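Nigritoxine (Vibrio nigripulchritudo, PDB 5M41) acts as a bacterial toxin against crustaceans and insects and has a new fold. Local coordinates at residues G284-S289 with S346-N351; V328-L333 with P439-K444; N596-L601 with H650-R655; T664-D669 with T711-V716. All blocks are in the same frame, centred on the assembly; numbering follows the deposited sequence.

Contact 1: G284-S289 with S346-N351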
# COMPACT_ATOMS: atom_id res chain seq x y z
N GLY A 284 6.92 14.31 0.54
CA GLY A 284 6.48 14.43 -0.86
C GLY A 284 7.29 13.53 -1.79
O GLY A 284 7.92 14.00 -2.76
N ALA A 285 7.28 12.24 -1.49
CA ALA A 285 8.14 11.29 -2.22
C ALA A 285 7.68 11.03 -3.66
O ALA A 285 8.52 10.82 -4.56
CB ALA A 285 8.28 9.98 -1.43
N TRP A 286 6.36 11.09 -3.88
CA TRP A 286 5.74 10.60 -5.12
C TRP A 286 4.96 11.63 -5.89
O TRP A 286 4.26 12.45 -5.30
CB TRP A 286 4.86 9.40 -4.79
CG TRP A 286 5.67 8.27 -4.16
CD1 TRP A 286 5.65 7.84 -2.85
CD2 TRP A 286 6.71 7.46 -4.82
NE1 TRP A 286 6.53 6.80 -2.66
CE2 TRP A 286 7.20 6.53 -3.81
CE3 TRP A 286 7.22 7.38 -6.12
CZ2 TRP A 286 8.19 5.59 -4.09
CZ3 TRP A 286 8.21 6.43 -6.39
CH2 TRP A 286 8.68 5.55 -5.40
N ILE A 287 5.09 11.60 -7.22
CA ILE A 287 4.37 12.49 -8.11
C ILE A 287 3.35 11.65 -8.87
O ILE A 287 3.71 10.71 -9.56
CB ILE A 287 5.31 13.12 -9.18
CG1 ILE A 287 6.41 13.96 -8.54
CG2 ILE A 287 4.51 13.95 -10.21
CD1 ILE A 287 7.64 14.10 -9.43
N ASP A 288 2.08 12.03 -8.76
CA ASP A 288 1.01 11.38 -9.51
C ASP A 288 1.28 11.33 -11.00
O ASP A 288 1.84 12.27 -11.57
CB ASP A 288 -0.31 12.11 -9.27
CG ASP A 288 -1.17 11.43 -8.21
OD1 ASP A 288 -2.40 11.42 -8.41
OD2 ASP A 288 -0.64 10.89 -7.20
N SER A 289 0.89 10.23 -11.63
CA SER A 289 0.80 10.18 -13.08
C SER A 289 -0.40 11.04 -13.55
O SER A 289 -0.37 11.65 -14.63
CB SER A 289 0.63 8.75 -13.56
OG SER A 289 0.34 8.76 -14.94
N SER A 346 3.15 6.22 -9.78
CA SER A 346 3.73 7.50 -9.41
C SER A 346 5.19 7.43 -9.79
O SER A 346 5.81 6.38 -9.70
CB SER A 346 3.63 7.75 -7.91
OG SER A 346 2.29 7.86 -7.45
N LYS A 347 5.73 8.56 -10.21
CA LYS A 347 7.14 8.70 -10.46
C LYS A 347 7.73 9.32 -9.20
O LYS A 347 7.05 10.08 -8.51
CB LYS A 347 7.36 9.61 -11.66
CG LYS A 347 8.69 9.37 -12.36
CD LYS A 347 9.02 10.45 -13.39
CE LYS A 347 7.94 10.59 -14.46
NZ LYS A 347 8.35 11.56 -15.52
N VAL A 348 8.97 8.98 -8.89
CA VAL A 348 9.62 9.48 -7.70
C VAL A 348 9.93 10.96 -7.88
O VAL A 348 10.27 11.38 -8.99
CB VAL A 348 10.90 8.64 -7.32
CG1 VAL A 348 12.04 8.86 -8.31
CG2 VAL A 348 11.34 8.96 -5.90
N SER A 349 9.74 11.75 -6.83
CA SER A 349 10.16 13.12 -6.91
C SER A 349 11.68 13.20 -6.90
O SER A 349 12.32 12.69 -6.00
CB SER A 349 9.59 13.95 -5.78
OG SER A 349 10.24 15.20 -5.81
N LYS A 350 12.25 13.83 -7.92
CA LYS A 350 13.69 14.13 -7.96
C LYS A 350 14.15 14.99 -6.78
O LYS A 350 15.32 14.92 -6.37
CB LYS A 350 14.08 14.73 -9.32
CG LYS A 350 14.40 13.65 -10.36
CD LYS A 350 13.49 13.70 -11.59
CE LYS A 350 13.46 12.34 -12.28
NZ LYS A 350 12.41 12.23 -13.34
N ASN A 351 13.23 15.76 -6.21
CA ASN A 351 13.43 16.45 -4.94
C ASN A 351 13.68 15.57 -3.69
O ASN A 351 14.20 16.05 -2.68
CB ASN A 351 12.22 17.34 -4.67
CG ASN A 351 12.60 18.65 -4.03
OD1 ASN A 351 13.63 19.24 -4.37
ND2 ASN A 351 11.76 19.14 -3.12
O HOH W 1 1.53 9.85 -6.17
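Trp286 has its CG anti to the carbonyl carbon and beside the backbone N (chi1 -60°). This swings the indole along strand 346-348, although the CB itself starts away from it. Val348 holds CG2 anti to its own backbone N and so sets that methyl over one face of the indole. The two side chains cross obliquely, with Trp286 CZ3 3.6 Å from Val348 CB. The carbonyl O of Lys347 lies at the ring edge, near the ring plane. The indole N-H is used outside this pair, by Pro439 O in the loop before helix 444-457.

Strands 286-288 and 346-348 are antiparallel neighbours in a six-stranded antiparallel sheet. Strand 286-288 follows helix 277-283, and Gly284, with positive phi, ends the helical run. Ile287 and Lys347 form the hydrogen-bonded pair. Ile287 N reaches Lys347 O at 2.8 Å, nearly along the C=O axis. The return bond, Lys347 N to Ile287 O, is 3.0 Å and less straight. Beyond the strand, Ser349 N donates to Ala285 O at 2.7 Å; this bond is almost linear at the hydrogen, but the donor stands above the carbonyl plane.

On the face shared by Asp288 and Ser346, one water joins the side chains. It donates to Asp288 OD2 at 2.6 Å and lies 2.5 Å from Ser346 OG. Asp288 OD2 also forms a salt bridge with Arg449, which probably favours the charged carboxylate. On the other face, Ile287 extends its CD1 along the partner chain to 3.7 Å from Ser349 CA.

Contact 2: V328-L333 with P439-K444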
# COMPACT_ATOMS: atom_id res chain seq x y z
N VAL A 328 12.49 5.41 -11.45
CA VAL A 328 11.92 4.70 -10.31
C VAL A 328 10.45 5.09 -10.17
O VAL A 328 10.10 6.27 -10.18
CB VAL A 328 12.71 4.98 -9.01
CG1 VAL A 328 11.97 4.41 -7.80
CG2 VAL A 328 14.11 4.36 -9.09
N ILE A 329 9.59 4.09 -10.08
CA ILE A 329 8.17 4.32 -9.99
C ILE A 329 7.60 3.54 -8.81
O ILE A 329 8.20 2.57 -8.34
CB ILE A 329 7.43 3.97 -11.31
CG1 ILE A 329 7.60 2.51 -11.69
CG2 ILE A 329 7.91 4.85 -12.48
CD1 ILE A 329 6.57 2.04 -12.71
N SER A 330 6.47 4.00 -8.30
CA SER A 330 5.72 3.28 -7.31
C SER A 330 4.45 2.84 -8.02
O SER A 330 3.66 3.70 -8.47
CB SER A 330 5.38 4.18 -6.14
OG SER A 330 4.44 3.56 -5.28
N LEU A 331 4.27 1.54 -8.18
CA LEU A 331 2.98 1.04 -8.63
C LEU A 331 2.15 0.77 -7.38
O LEU A 331 2.42 -0.19 -6.63
CB LEU A 331 3.13 -0.20 -9.51
CG LEU A 331 1.93 -1.12 -9.76
CD1 LEU A 331 0.78 -0.41 -10.46
CD2 LEU A 331 2.38 -2.32 -10.59
N SER A 332 1.17 1.63 -7.14
CA SER A 332 0.30 1.51 -5.97
C SER A 332 -0.89 0.64 -6.29
O SER A 332 -1.55 0.86 -7.29
CB SER A 332 -0.23 2.89 -5.52
OG SER A 332 0.81 3.68 -4.96
N LEU A 333 -1.16 -0.33 -5.44
CA LEU A 333 -2.38 -1.10 -5.52
C LEU A 333 -3.09 -0.80 -4.22
O LEU A 333 -2.68 -1.26 -3.14
CB LEU A 333 -2.06 -2.58 -5.69
CG LEU A 333 -1.25 -2.91 -6.96
CD1 LEU A 333 -0.71 -4.32 -6.88
CD2 LEU A 333 -2.12 -2.74 -8.21
N PRO A 439 8.30 6.61 2.15
CA PRO A 439 6.90 6.59 2.56
C PRO A 439 5.99 6.04 1.45
O PRO A 439 6.34 6.09 0.27
CB PRO A 439 6.57 8.07 2.82
CG PRO A 439 7.89 8.71 3.07
CD PRO A 439 8.89 7.95 2.24
N THR A 440 4.84 5.53 1.85
CA THR A 440 3.87 5.07 0.89
C THR A 440 3.32 6.24 0.06
O THR A 440 3.27 7.37 0.51
CB THR A 440 2.71 4.31 1.55
OG1 THR A 440 1.82 3.84 0.53
CG2 THR A 440 1.95 5.20 2.56
N ALA A 441 2.97 5.95 -1.18
CA ALA A 441 2.29 6.93 -2.00
C ALA A 441 0.81 7.02 -1.61
O ALA A 441 0.17 8.00 -1.96
CB ALA A 441 2.41 6.57 -3.46
N GLN A 442 0.29 6.02 -0.89
CA GLN A 442 -1.16 5.97 -0.55
C GLN A 442 -1.50 6.92 0.61
O GLN A 442 -1.81 6.50 1.72
CB GLN A 442 -1.59 4.53 -0.27
CG GLN A 442 -1.34 3.66 -1.50
CD GLN A 442 -1.76 2.22 -1.36
OE1 GLN A 442 -2.70 1.88 -0.62
NE2 GLN A 442 -1.07 1.35 -2.09
N THR A 443 -1.37 8.21 0.34
CA THR A 443 -1.63 9.23 1.33
C THR A 443 -3.11 9.63 1.31
O THR A 443 -3.92 9.16 0.47
CB THR A 443 -0.81 10.49 1.03
OG1 THR A 443 -1.15 10.94 -0.28
CG2 THR A 443 0.73 10.23 1.10
N LYS A 444 -3.45 10.53 2.24
CA LYS A 444 -4.75 11.18 2.28
C LYS A 444 -5.10 11.79 0.93
O LYS A 444 -6.15 11.51 0.38
CB LYS A 444 -4.74 12.26 3.37
CG LYS A 444 -6.11 12.82 3.75
CD LYS A 444 -5.94 14.17 4.45
CE LYS A 444 -7.03 14.41 5.49
NZ LYS A 444 -8.39 14.12 4.96
O HOH W 2 5.02 4.09 -2.67
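Strand 328-333 belongs to the six-stranded antiparallel sheet, between strands 340-348 and 366-370. Residues 439-443 are loop, and Lys444 begins helix 444-457. The loop holds an ST turn, in which Thr440 OG1 accepts from Gln442 N at 3.0 Å. Gln442 is then the centre of an inverse gamma turn, closed by Thr443 N on Ala441 O at 2.8 Å. Thr443 is the N-cap residue of the helix.

Direct polar contact between the segments is slight. Gln442 has CG anti to its carbonyl carbon and is extended beyond it, so the amide is carried across to the strand. Its NE2 gives a weak bond to Leu333 O at 3.2 Å, with a bent angle of 142° at the hydrogen. The other end of the amide, Gln442 OE1, is bonded to Thr365 OG1.

Asp368 of strand 366-370 links the two segments: its OD1 meets Ser332 OG and Gln442 NE2, while its OD2 meets Thr440 OG1 and Ala441 N. The carboxylate has partners on both strand and loop, which would probably help to stabilise its charge.

Packing is carried by one methyl. Ala441 CB faces the two serines, 3.6 Å from Ser332 OG and 4.1 Å from Ser330 OG. Both serines point toward the loop.

A water completes the contact. It lies 2.7 Å from Ser330 OG, and it accepts a weak bond from Ala441 N at 3.1 Å.

Contact 3: N596-L601 with H650-R655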
# COMPACT_ATOMS: atom_id res chain seq x y z
N ASN A 596 -45.66 16.16 14.02
CA ASN A 596 -44.81 15.23 14.77
C ASN A 596 -43.47 14.97 14.06
O ASN A 596 -42.89 13.89 14.20
CB ASN A 596 -45.56 13.92 15.05
CG ASN A 596 -44.90 13.08 16.13
OD1 ASN A 596 -44.63 13.56 17.24
ND2 ASN A 596 -44.65 11.81 15.82
N ASN A 597 -42.98 15.96 13.31
CA ASN A 597 -41.69 15.85 12.65
C ASN A 597 -40.59 15.59 13.67
O ASN A 597 -40.49 16.32 14.66
CB ASN A 597 -41.40 17.13 11.87
CG ASN A 597 -40.18 17.01 10.97
OD1 ASN A 597 -39.67 15.91 10.71
ND2 ASN A 597 -39.72 18.16 10.47
N HIS A 598 -39.81 14.53 13.47
CA HIS A 598 -38.72 14.21 14.42
C HIS A 598 -37.66 13.36 13.78
O HIS A 598 -37.93 12.67 12.79
CB HIS A 598 -39.26 13.52 15.68
CG HIS A 598 -39.87 12.17 15.41
ND1 HIS A 598 -41.14 12.02 14.93
CD2 HIS A 598 -39.37 10.88 15.58
CE1 HIS A 598 -41.42 10.71 14.79
NE2 HIS A 598 -40.33 10.01 15.19
N LEU A 599 -36.45 13.41 14.35
CA LEU A 599 -35.32 12.59 13.90
C LEU A 599 -35.23 11.37 14.80
O LEU A 599 -35.39 11.47 16.03
CB LEU A 599 -34.00 13.38 13.95
CG LEU A 599 -32.76 12.67 13.35
CD1 LEU A 599 -31.87 13.66 12.62
CD2 LEU A 599 -31.97 11.88 14.41
N THR A 600 -34.96 10.22 14.20
CA THR A 600 -34.86 8.98 14.94
C THR A 600 -33.49 8.37 14.78
O THR A 600 -32.99 8.26 13.67
CB THR A 600 -35.90 7.95 14.48
OG1 THR A 600 -37.19 8.41 14.90
CG2 THR A 600 -35.65 6.57 15.13
N LEU A 601 -32.90 8.02 15.92
CA LEU A 601 -31.66 7.27 15.97
C LEU A 601 -32.03 5.80 16.16
O LEU A 601 -32.77 5.46 17.09
CB LEU A 601 -30.80 7.75 17.15
CG LEU A 601 -29.56 6.89 17.44
CD1 LEU A 601 -28.55 6.94 16.29
CD2 LEU A 601 -28.94 7.29 18.78
N HIS A 650 -35.32 9.47 19.95
CA HIS A 650 -35.93 10.54 19.14
C HIS A 650 -35.47 11.92 19.53
O HIS A 650 -35.32 12.23 20.71
CB HIS A 650 -37.46 10.46 19.21
CG HIS A 650 -38.01 9.07 18.93
ND1 HIS A 650 -37.98 8.51 17.70
CD2 HIS A 650 -38.59 8.12 19.78
CE1 HIS A 650 -38.52 7.26 17.76
NE2 HIS A 650 -38.90 7.04 19.03
N PHE A 651 -35.23 12.75 18.52
CA PHE A 651 -34.90 14.16 18.70
C PHE A 651 -35.92 14.98 17.91
O PHE A 651 -36.38 14.55 16.86
CB PHE A 651 -33.54 14.49 18.09
CG PHE A 651 -32.37 13.81 18.75
CD1 PHE A 651 -31.54 14.52 19.61
CD2 PHE A 651 -32.02 12.51 18.41
CE1 PHE A 651 -30.42 13.93 20.18
CE2 PHE A 651 -30.89 11.90 18.97
CZ PHE A 651 -30.10 12.62 19.86
N ARG A 652 -36.25 16.17 18.40
CA ARG A 652 -37.20 17.05 17.68
C ARG A 652 -36.87 18.50 17.99
O ARG A 652 -36.17 18.77 18.97
CB ARG A 652 -38.67 16.72 18.00
CG ARG A 652 -38.86 15.98 19.33
CD ARG A 652 -40.29 15.73 19.76
NE ARG A 652 -41.10 15.02 18.79
CZ ARG A 652 -41.24 13.70 18.71
NH1 ARG A 652 -40.60 12.90 19.53
NH2 ARG A 652 -42.02 13.18 17.78
N THR A 653 -37.34 19.43 17.16
CA THR A 653 -37.10 20.85 17.42
C THR A 653 -38.09 21.33 18.47
O THR A 653 -39.16 20.72 18.67
CB THR A 653 -37.27 21.72 16.17
OG1 THR A 653 -38.65 21.72 15.78
CG2 THR A 653 -36.42 21.20 15.02
N ASP A 654 -37.74 22.43 19.14
CA ASP A 654 -38.66 23.07 20.05
C ASP A 654 -40.02 23.46 19.41
O ASP A 654 -41.08 23.22 20.00
CB ASP A 654 -38.01 24.28 20.71
CG ASP A 654 -38.91 24.93 21.73
OD1 ASP A 654 -39.09 24.34 22.81
OD2 ASP A 654 -39.46 26.01 21.42
N ARG A 655 -39.96 24.04 18.21
CA ARG A 655 -41.15 24.57 17.57
C ARG A 655 -42.08 23.45 17.06
O ARG A 655 -43.28 23.68 16.89
CB ARG A 655 -40.76 25.51 16.43
CG ARG A 655 -40.29 24.81 15.17
CD ARG A 655 -39.75 25.79 14.13
NE ARG A 655 -39.08 25.10 13.02
CZ ARG A 655 -37.82 24.65 13.03
NH1 ARG A 655 -37.05 24.80 14.11
NH2 ARG A 655 -37.32 24.04 11.96
O HOH W 3 -42.87 10.30 17.96
O HOH W 4 -38.58 18.39 14.88
O HOH W 5 -42.18 16.50 16.93
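Leu599 and Phe651 are joined by two backbone bonds, Leu599 N to Phe651 O and Phe651 N to Leu599 O, both 2.8 Å. They form the hydrogen-bonded pair of two antiparallel strands. In the next pair, Thr600 OG1 lies 2.9 Å from His650 ND1, in the plane of the ring; either atom could be the donor.

His598 takes the crowded chi1 position (65°), with CG between its backbone N and carbonyl carbon. Its ND1 donates to Asn596 O at 2.7 Å, nearly straight and in the ring plane, which fixes the imidazole. The Arg652 guanidinium lies alongside this ring, the planes 30° apart, with His598 CB over one face. The Arg652 chain bends at chi3, which carries the guanidinium there. Arg652 NH2 is 2.7 Å from Asn596 OD1, and NH1 forms a salt bridge with Asp715. One water accepts from Arg652 NE at 2.6 Å and donates to Asn597 O; another bridges Arg652 NH2 and Asn596 ND2.

The His598 and His650 rings meet obliquely, planes at 82°. On the opposite face, Leu599 CD2 touches Phe651 CD2 at 4.0 Å.

Both strands belong to a six-stranded antiparallel sheet. Strand 583-589 flanks 594-601, and strand 713-715 flanks 649-652. Helix 667-676 packs on the Leu599 and Phe651 face through Leu667.

Contact 4: T664-D669 with T711-V716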
# COMPACT_ATOMS: atom_id res chain seq x y z
N THR A 664 -32.41 19.40 27.15
CA THR A 664 -31.53 20.42 26.57
C THR A 664 -30.34 19.76 25.85
O THR A 664 -29.46 20.44 25.33
CB THR A 664 -31.00 21.34 27.68
OG1 THR A 664 -30.32 20.52 28.65
CG2 THR A 664 -32.17 22.09 28.39
N TYR A 665 -30.33 18.43 25.82
CA TYR A 665 -29.31 17.66 25.09
C TYR A 665 -29.62 17.67 23.60
O TYR A 665 -30.75 17.39 23.20
CB TYR A 665 -29.26 16.22 25.58
CG TYR A 665 -28.16 15.38 24.99
CD1 TYR A 665 -26.86 15.46 25.49
CD2 TYR A 665 -28.42 14.45 23.96
CE1 TYR A 665 -25.84 14.68 24.97
CE2 TYR A 665 -27.39 13.66 23.43
CZ TYR A 665 -26.10 13.79 23.95
OH TYR A 665 -25.05 13.04 23.49
N THR A 666 -28.63 18.00 22.79
CA THR A 666 -28.88 18.19 21.36
C THR A 666 -28.23 17.09 20.54
O THR A 666 -27.29 16.43 21.01
CB THR A 666 -28.30 19.53 20.87
OG1 THR A 666 -26.87 19.45 20.92
CG2 THR A 666 -28.80 20.71 21.74
N LEU A 667 -28.73 16.90 19.31
CA LEU A 667 -28.09 16.01 18.34
C LEU A 667 -26.63 16.42 18.13
O LEU A 667 -25.77 15.56 17.95
CB LEU A 667 -28.84 16.02 17.00
CG LEU A 667 -28.27 15.09 15.92
CD1 LEU A 667 -28.39 13.61 16.30
CD2 LEU A 667 -28.97 15.32 14.59
N GLN A 668 -26.37 17.72 18.12
CA GLN A 668 -24.99 18.21 18.04
C GLN A 668 -24.08 17.67 19.17
O GLN A 668 -22.96 17.24 18.91
CB GLN A 668 -24.94 19.74 18.03
CG GLN A 668 -23.64 20.26 17.45
CD GLN A 668 -23.48 21.75 17.59
OE1 GLN A 668 -23.21 22.44 16.60
NE2 GLN A 668 -23.65 22.28 18.81
N ASP A 669 -24.56 17.68 20.42
CA ASP A 669 -23.77 17.09 21.51
C ASP A 669 -23.44 15.64 21.19
O ASP A 669 -22.30 15.20 21.38
CB ASP A 669 -24.53 17.11 22.84
CG ASP A 669 -24.76 18.51 23.39
OD1 ASP A 669 -24.05 19.48 23.02
OD2 ASP A 669 -25.69 18.63 24.21
N THR A 711 -30.43 22.45 16.80
CA THR A 711 -31.84 22.81 17.06
C THR A 711 -32.70 21.56 17.34
O THR A 711 -33.91 21.66 17.58
CB THR A 711 -32.46 23.68 15.93
OG1 THR A 711 -32.43 22.99 14.68
CG2 THR A 711 -31.72 25.04 15.78
N LEU A 712 -32.07 20.39 17.30
CA LEU A 712 -32.72 19.13 17.58
C LEU A 712 -32.44 18.65 19.00
O LEU A 712 -31.30 18.28 19.31
CB LEU A 712 -32.31 18.07 16.56
CG LEU A 712 -32.92 18.24 15.15
CD1 LEU A 712 -32.17 17.40 14.13
CD2 LEU A 712 -34.40 17.88 15.16
N PHE A 713 -33.47 18.62 19.84
CA PHE A 713 -33.29 18.18 21.23
C PHE A 713 -33.79 16.74 21.49
O PHE A 713 -34.80 16.32 20.94
CB PHE A 713 -33.97 19.15 22.21
CG PHE A 713 -33.48 20.57 22.09
CD1 PHE A 713 -32.35 21.00 22.80
CD2 PHE A 713 -34.16 21.49 21.30
CE1 PHE A 713 -31.90 22.31 22.69
CE2 PHE A 713 -33.72 22.81 21.20
CZ PHE A 713 -32.58 23.22 21.89
N LEU A 714 -33.08 16.00 22.34
CA LEU A 714 -33.49 14.65 22.71
C LEU A 714 -34.79 14.72 23.53
O LEU A 714 -34.87 15.55 24.44
CB LEU A 714 -32.38 13.98 23.52
CG LEU A 714 -32.58 12.55 24.05
CD1 LEU A 714 -32.34 11.53 22.95
CD2 LEU A 714 -31.62 12.27 25.20
N ASP A 715 -35.79 13.89 23.20
CA ASP A 715 -37.02 13.75 24.00
C ASP A 715 -36.68 13.33 25.41
O ASP A 715 -35.80 12.49 25.61
CB ASP A 715 -37.95 12.64 23.46
CG ASP A 715 -38.59 12.99 22.15
OD1 ASP A 715 -38.29 14.08 21.62
OD2 ASP A 715 -39.37 12.15 21.65
N VAL A 716 -37.43 13.87 26.37
CA VAL A 716 -37.28 13.41 27.75
C VAL A 716 -37.46 11.88 27.79
O VAL A 716 -36.71 11.17 28.51
CB VAL A 716 -38.27 14.15 28.69
CG1 VAL A 716 -38.41 13.43 30.03
CG2 VAL A 716 -37.81 15.59 28.91
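Asp669 OD2 is gripped by two bonds. One is a weak bond from Thr666 N at 3.3 Å, and the other is with Ser743 OG of helix 739-751. In return, Asp669 N donates to Thr666 OG1 at 3.0 Å. Thr666 holds this hydroxyl in the crowded position between its backbone N and carbonyl carbon (chi1 68°), where it caps the start of helix 667-676. The two bonds between Thr666 and Asp669 make a capping box.

Two backbone bonds tie residues 665-667, the short strand and first helical residue, to segment 711-716. Leu714 N donates to Tyr665 O at 2.8 Å, and Leu667 N to Leu712 O at 2.9 Å. Both donors lie nearly along the C=O axis. Between them, Thr666 and Phe713 form an antiparallel non-hydrogen-bonded pair. Strand 665-666 thus runs beside strand 713-715, which also pairs with 649-652 of the six-stranded sheet, and turns at once into the helix.

The Thr666 and Phe713 side chains lie side by side. Thr666 CG2, anti to its carbonyl carbon, comes 3.6 Å from Phe713 CE1. Thr664 O sits at the edge of the phenyl, in its plane. Leu667 CD2 meets Leu712 CD1 at 3.8 Å, with the two side chains pointing the same way. Tyr665 crosses Leu714 obliquely: Leu714 CB approaches the edge of the phenol ring, 4.0 Å from Tyr665 CD2.

How the contacts relate
Contacts 1 and 2 share one six-stranded sheet, and contacts 3 and 4 share another. The centres of contacts 3 and 4 lie about 44 to 51 Å from those of contacts 1 and 2; within each pair the centres are 9 Å apart. Contacts 1 and 2 are joined by Ser346 O with Ser330 N and by the indole of Trp286 on Ala441. Contacts 3 and 4 are joined by Arg652 O with Phe713 N and by Phe651 packing on Leu667 and Leu714. Contact 2 is buried about 7 Å from the chain centre; contact 3 is buried although about 44 Å from it. Contacts 1 and 4 are partly buried. Contacts 1, 3 and 4 rest on backbone strand pairing, whereas contact 2 relies on side chains and water.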